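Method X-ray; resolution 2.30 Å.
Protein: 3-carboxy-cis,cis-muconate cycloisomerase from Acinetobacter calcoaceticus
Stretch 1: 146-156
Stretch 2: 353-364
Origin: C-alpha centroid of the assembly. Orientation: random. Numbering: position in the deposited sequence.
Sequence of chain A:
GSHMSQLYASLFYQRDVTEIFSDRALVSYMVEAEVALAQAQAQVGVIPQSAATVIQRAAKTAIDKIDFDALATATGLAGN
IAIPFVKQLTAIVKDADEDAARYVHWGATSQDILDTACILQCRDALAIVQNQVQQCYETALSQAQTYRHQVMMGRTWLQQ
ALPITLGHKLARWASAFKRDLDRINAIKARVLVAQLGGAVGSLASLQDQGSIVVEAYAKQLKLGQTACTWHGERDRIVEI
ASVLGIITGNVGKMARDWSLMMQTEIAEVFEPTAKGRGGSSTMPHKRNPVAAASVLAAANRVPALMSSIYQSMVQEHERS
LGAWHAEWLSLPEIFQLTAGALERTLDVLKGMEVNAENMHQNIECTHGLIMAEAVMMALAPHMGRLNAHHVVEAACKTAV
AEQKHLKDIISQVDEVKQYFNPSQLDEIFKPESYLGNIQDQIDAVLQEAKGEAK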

# COMPACT_ATOMS: atom_id res chain seq x y z
N THR A 146 -34.25 -6.62 18.17
CA THR A 146 -35.41 -6.94 17.36
C THR A 146 -35.31 -8.32 16.69
O THR A 146 -36.32 -9.04 16.57
CB THR A 146 -35.61 -5.88 16.28
OG1 THR A 146 -35.76 -4.60 16.88
CG2 THR A 146 -36.84 -6.14 15.50
N TYR A 147 -34.10 -8.73 16.29
CA TYR A 147 -33.91 -9.98 15.55
C TYR A 147 -33.05 -11.00 16.25
O TYR A 147 -32.48 -11.89 15.60
CB TYR A 147 -33.27 -9.66 14.19
CG TYR A 147 -34.12 -8.78 13.31
CD1 TYR A 147 -35.27 -9.28 12.68
CD2 TYR A 147 -33.78 -7.44 13.10
CE1 TYR A 147 -36.07 -8.46 11.85
CE2 TYR A 147 -34.59 -6.62 12.27
CZ TYR A 147 -35.72 -7.15 11.66
OH TYR A 147 -36.51 -6.36 10.85
N ARG A 148 -32.94 -10.90 17.57
CA ARG A 148 -32.10 -11.86 18.26
C ARG A 148 -32.57 -13.31 18.08
O ARG A 148 -31.80 -14.24 18.30
CB ARG A 148 -32.00 -11.49 19.74
CG ARG A 148 -33.33 -11.41 20.54
CD ARG A 148 -33.04 -12.01 21.92
NE ARG A 148 -32.58 -11.00 22.84
CZ ARG A 148 -31.63 -11.15 23.76
NH1 ARG A 148 -30.94 -12.27 23.96
NH2 ARG A 148 -31.40 -10.12 24.56
N HIS A 149 -33.82 -13.49 17.71
CA HIS A 149 -34.39 -14.83 17.51
C HIS A 149 -34.62 -15.17 16.03
O HIS A 149 -35.15 -16.24 15.72
CB HIS A 149 -35.73 -15.00 18.29
CG HIS A 149 -35.58 -14.93 19.78
ND1 HIS A 149 -36.18 -13.96 20.55
CD2 HIS A 149 -34.78 -15.65 20.62
CE1 HIS A 149 -35.75 -14.06 21.80
NE2 HIS A 149 -34.90 -15.07 21.86
N GLN A 150 -34.25 -14.27 15.12
CA GLN A 150 -34.44 -14.56 13.71
C GLN A 150 -33.33 -15.54 13.26
O GLN A 150 -32.17 -15.13 13.01
CB GLN A 150 -34.35 -13.28 12.91
CG GLN A 150 -34.43 -13.54 11.43
CD GLN A 150 -35.71 -14.33 11.06
OE1 GLN A 150 -36.83 -13.84 11.25
NE2 GLN A 150 -35.53 -15.59 10.55
N VAL A 151 -33.68 -16.83 13.18
CA VAL A 151 -32.72 -17.85 12.75
C VAL A 151 -32.30 -17.74 11.25
O VAL A 151 -33.12 -17.40 10.39
CB VAL A 151 -33.31 -19.26 13.02
CG1 VAL A 151 -32.39 -20.28 12.46
CG2 VAL A 151 -33.44 -19.49 14.53
N MET A 152 -31.03 -18.02 10.96
CA MET A 152 -30.54 -17.99 9.56
C MET A 152 -29.26 -18.80 9.53
O MET A 152 -28.75 -19.19 10.58
CB MET A 152 -30.23 -16.56 9.12
CG MET A 152 -29.13 -15.95 9.98
SD MET A 152 -28.64 -14.31 9.45
CE MET A 152 -27.68 -14.76 7.92
N MET A 153 -28.72 -19.09 8.35
CA MET A 153 -27.49 -19.89 8.33
C MET A 153 -26.18 -19.12 8.60
O MET A 153 -25.99 -17.99 8.12
CB MET A 153 -27.36 -20.63 6.99
CG MET A 153 -28.45 -21.70 6.76
SD MET A 153 -28.42 -22.96 8.10
CE MET A 153 -26.74 -23.57 8.05
N GLY A 154 -25.31 -19.72 9.40
CA GLY A 154 -23.98 -19.14 9.60
C GLY A 154 -23.19 -19.74 8.42
O GLY A 154 -23.39 -20.91 8.03
N ARG A 155 -22.28 -18.97 7.84
CA ARG A 155 -21.50 -19.41 6.66
C ARG A 155 -20.01 -19.22 6.89
O ARG A 155 -19.53 -18.12 7.31
CB ARG A 155 -21.97 -18.61 5.41
CG ARG A 155 -23.48 -18.82 5.09
CD ARG A 155 -24.06 -17.75 4.16
NE ARG A 155 -25.41 -18.11 3.67
CZ ARG A 155 -26.56 -17.53 4.04
NH1 ARG A 155 -26.58 -16.54 4.93
NH2 ARG A 155 -27.72 -17.95 3.51
N THR A 156 -19.27 -20.29 6.64
CA THR A 156 -17.83 -20.27 6.79
C THR A 156 -17.22 -20.65 5.42
O THR A 156 -17.65 -21.59 4.76
CB THR A 156 -17.39 -21.24 7.92
OG1 THR A 156 -17.88 -22.55 7.65
CG2 THR A 156 -17.98 -20.79 9.25
N GLU A 353 -34.08 -4.24 5.21
CA GLU A 353 -35.25 -5.09 4.97
C GLU A 353 -34.87 -6.58 5.21
O GLU A 353 -34.05 -7.14 4.50
CB GLU A 353 -35.65 -4.90 3.53
CG GLU A 353 -37.04 -4.59 3.24
CD GLU A 353 -37.18 -4.35 1.72
OE1 GLU A 353 -36.87 -3.19 1.28
OE2 GLU A 353 -37.55 -5.33 0.99
N VAL A 354 -35.48 -7.22 6.20
CA VAL A 354 -35.15 -8.61 6.50
C VAL A 354 -36.20 -9.52 5.86
O VAL A 354 -37.39 -9.27 6.02
CB VAL A 354 -35.12 -8.82 8.03
CG1 VAL A 354 -34.85 -10.30 8.39
CG2 VAL A 354 -34.05 -7.90 8.64
N ASN A 355 -35.80 -10.54 5.12
CA ASN A 355 -36.77 -11.45 4.48
C ASN A 355 -36.66 -12.82 5.18
O ASN A 355 -35.87 -13.66 4.80
CB ASN A 355 -36.51 -11.58 2.99
CG ASN A 355 -37.60 -12.38 2.27
OD1 ASN A 355 -38.10 -13.39 2.78
ND2 ASN A 355 -37.98 -11.92 1.08
N ALA A 356 -37.46 -13.00 6.22
CA ALA A 356 -37.50 -14.18 7.07
C ALA A 356 -37.83 -15.47 6.34
O ALA A 356 -37.34 -16.52 6.72
CB ALA A 356 -38.51 -13.94 8.25
N GLU A 357 -38.65 -15.40 5.30
CA GLU A 357 -38.96 -16.60 4.54
C GLU A 357 -37.79 -17.17 3.77
O GLU A 357 -37.59 -18.39 3.75
CB GLU A 357 -40.06 -16.32 3.56
CG GLU A 357 -41.36 -16.59 4.16
CD GLU A 357 -42.44 -16.26 3.18
OE1 GLU A 357 -42.52 -16.97 2.12
OE2 GLU A 357 -43.17 -15.27 3.48
N ASN A 358 -37.04 -16.28 3.12
CA ASN A 358 -35.83 -16.68 2.39
C ASN A 358 -34.82 -17.23 3.40
O ASN A 358 -34.16 -18.23 3.12
CB ASN A 358 -35.27 -15.50 1.59
CG ASN A 358 -36.13 -15.24 0.36
OD1 ASN A 358 -36.85 -16.13 -0.07
ND2 ASN A 358 -36.05 -14.04 -0.21
N MET A 359 -34.73 -16.64 4.58
CA MET A 359 -33.81 -17.18 5.58
C MET A 359 -34.22 -18.60 5.96
O MET A 359 -33.37 -19.51 6.10
CB MET A 359 -33.79 -16.33 6.83
CG MET A 359 -33.09 -15.02 6.63
SD MET A 359 -33.18 -13.96 8.12
CE MET A 359 -31.94 -12.64 7.78
N HIS A 360 -35.53 -18.81 6.09
CA HIS A 360 -36.06 -20.12 6.47
C HIS A 360 -35.77 -21.11 5.35
O HIS A 360 -35.28 -22.20 5.58
CB HIS A 360 -37.57 -20.07 6.74
CG HIS A 360 -38.19 -21.43 6.84
ND1 HIS A 360 -38.04 -22.24 7.96
CD2 HIS A 360 -38.81 -22.20 5.90
CE1 HIS A 360 -38.52 -23.44 7.69
NE2 HIS A 360 -38.99 -23.45 6.46
N GLN A 361 -36.09 -20.70 4.12
CA GLN A 361 -35.79 -21.51 2.95
C GLN A 361 -34.33 -21.88 2.76
O GLN A 361 -34.05 -22.98 2.37
CB GLN A 361 -36.18 -20.80 1.68
CG GLN A 361 -37.62 -20.90 1.41
CD GLN A 361 -37.89 -21.03 -0.07
OE1 GLN A 361 -37.01 -20.70 -0.91
NE2 GLN A 361 -39.10 -21.51 -0.43
N ASN A 362 -33.39 -20.97 3.01
CA ASN A 362 -32.03 -21.35 2.76
C ASN A 362 -31.58 -22.33 3.81
O ASN A 362 -30.66 -23.13 3.56
CB ASN A 362 -31.14 -20.10 2.66
CG ASN A 362 -31.61 -19.19 1.53
OD1 ASN A 362 -32.14 -19.69 0.51
ND2 ASN A 362 -31.45 -17.85 1.70
N ILE A 363 -32.21 -22.31 4.98
CA ILE A 363 -31.86 -23.29 6.01
C ILE A 363 -32.27 -24.71 5.50
O ILE A 363 -31.62 -25.72 5.85
CB ILE A 363 -32.61 -23.00 7.34
CG1 ILE A 363 -31.99 -21.80 8.06
CG2 ILE A 363 -32.58 -24.22 8.27
CD1 ILE A 363 -32.91 -21.26 9.19
N GLU A 364 -33.31 -24.80 4.66
CA GLU A 364 -33.73 -26.13 4.19
C GLU A 364 -32.93 -26.65 3.01
O GLU A 364 -33.05 -27.79 2.62
CB GLU A 364 -35.24 -26.15 3.88
CG GLU A 364 -36.06 -26.44 5.17
CD GLU A 364 -35.64 -27.79 5.81
OE1 GLU A 364 -35.66 -28.78 5.05
OE2 GLU A 364 -35.29 -27.88 7.03
O HOH W 1 -37.35 -17.89 9.64
O HOH W 2 -30.53 -18.68 6.18

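No direct hydrogen bond crosses between these stretches, whose touching residues lie at least 204 positions apart in sequence. Side-chain packing and two bridging waters join them, burying 500 Å² in all. Met152, Met153, Met359, Asn362 and Ile363 are buried, whereas Ala356 stays exposed. Strand 151-156 passes helix 356-364 at 53°, with 7.2 Å between the axes at closest approach. The backbones come nearest at Met152 and Met359, whose CA atoms are 5.2 Å apart.

At the entrance, a type I turn from Tyr147 to Gln150, closed by Gln150 N donating to Tyr147 O, leaves Arg148 and His149 out of reach while Tyr147 and Gln150 both point toward the second stretch. Tyr147, with chi1 m, offers a ring face to Val354: Val354 CG2 lies 3.9 Å from the ring centroid, 27° off the normal, a CH-pi contact. A methyl of the branched valine side chain suits this place because it can rest on a flat ring. Val354 adopts t and directs its CB toward the partner; Asn355, next in line, points away and instead caps the helix, its OD1 accepting from Asn358 N.

Gln150 shows how a polar side chain can work in an apolar contact. With chi1 t and chi2 p it folds back so that Gln150 NE2 donates to Val151 O at 3.0 Å, a bond within its own stretch. Chi1 t sets Gln150 CG 3.6 Å from Met359 SD, and the bend at chi2 carries the amide to where Gln150 OE1 lies 3.4 Å from Ala356 CB, where the small alanine side chain leaves room for the amide oxygen beside its methyl. NE2 also donates to water 1, which in turn donates to Ala356 O.

The CA-to-CB bond of Met359 points toward the strand, and its tail is extended, m, t, t. Met359 CB approaches Val151 O at 3.8 Å, and Met359 CE lies 4.1 Å from Met152 SD. Unbranched methionine has the length to serve several neighbours at once. Beside this packing, water 2 accepts from Met153 N and donates to Met359 O, joining two backbone groups that do not bond each other directly.

Farther along the helix, Ile363 leaves its backbone sideways, but chi1 m and chi2 t bring its end nearer the strand. Ile363 CD1 reaches Val151 CG1 at 3.5 Å and Met152 CA at 4.1 Å, while Ile363 CG1 lies 3.8 Å from Met153 SD. Met153 is curled, m at all three chi angles; the first two place its sulfur close to the isoleucine. Arg155 also starts sideways and stretches through t at chi2 and chi3, so that Arg155 NH2 comes within 4.1 Å of Asn362 CB, near the guanidinium plane; its nitrogens find their hydrogen bonds elsewhere in the structure.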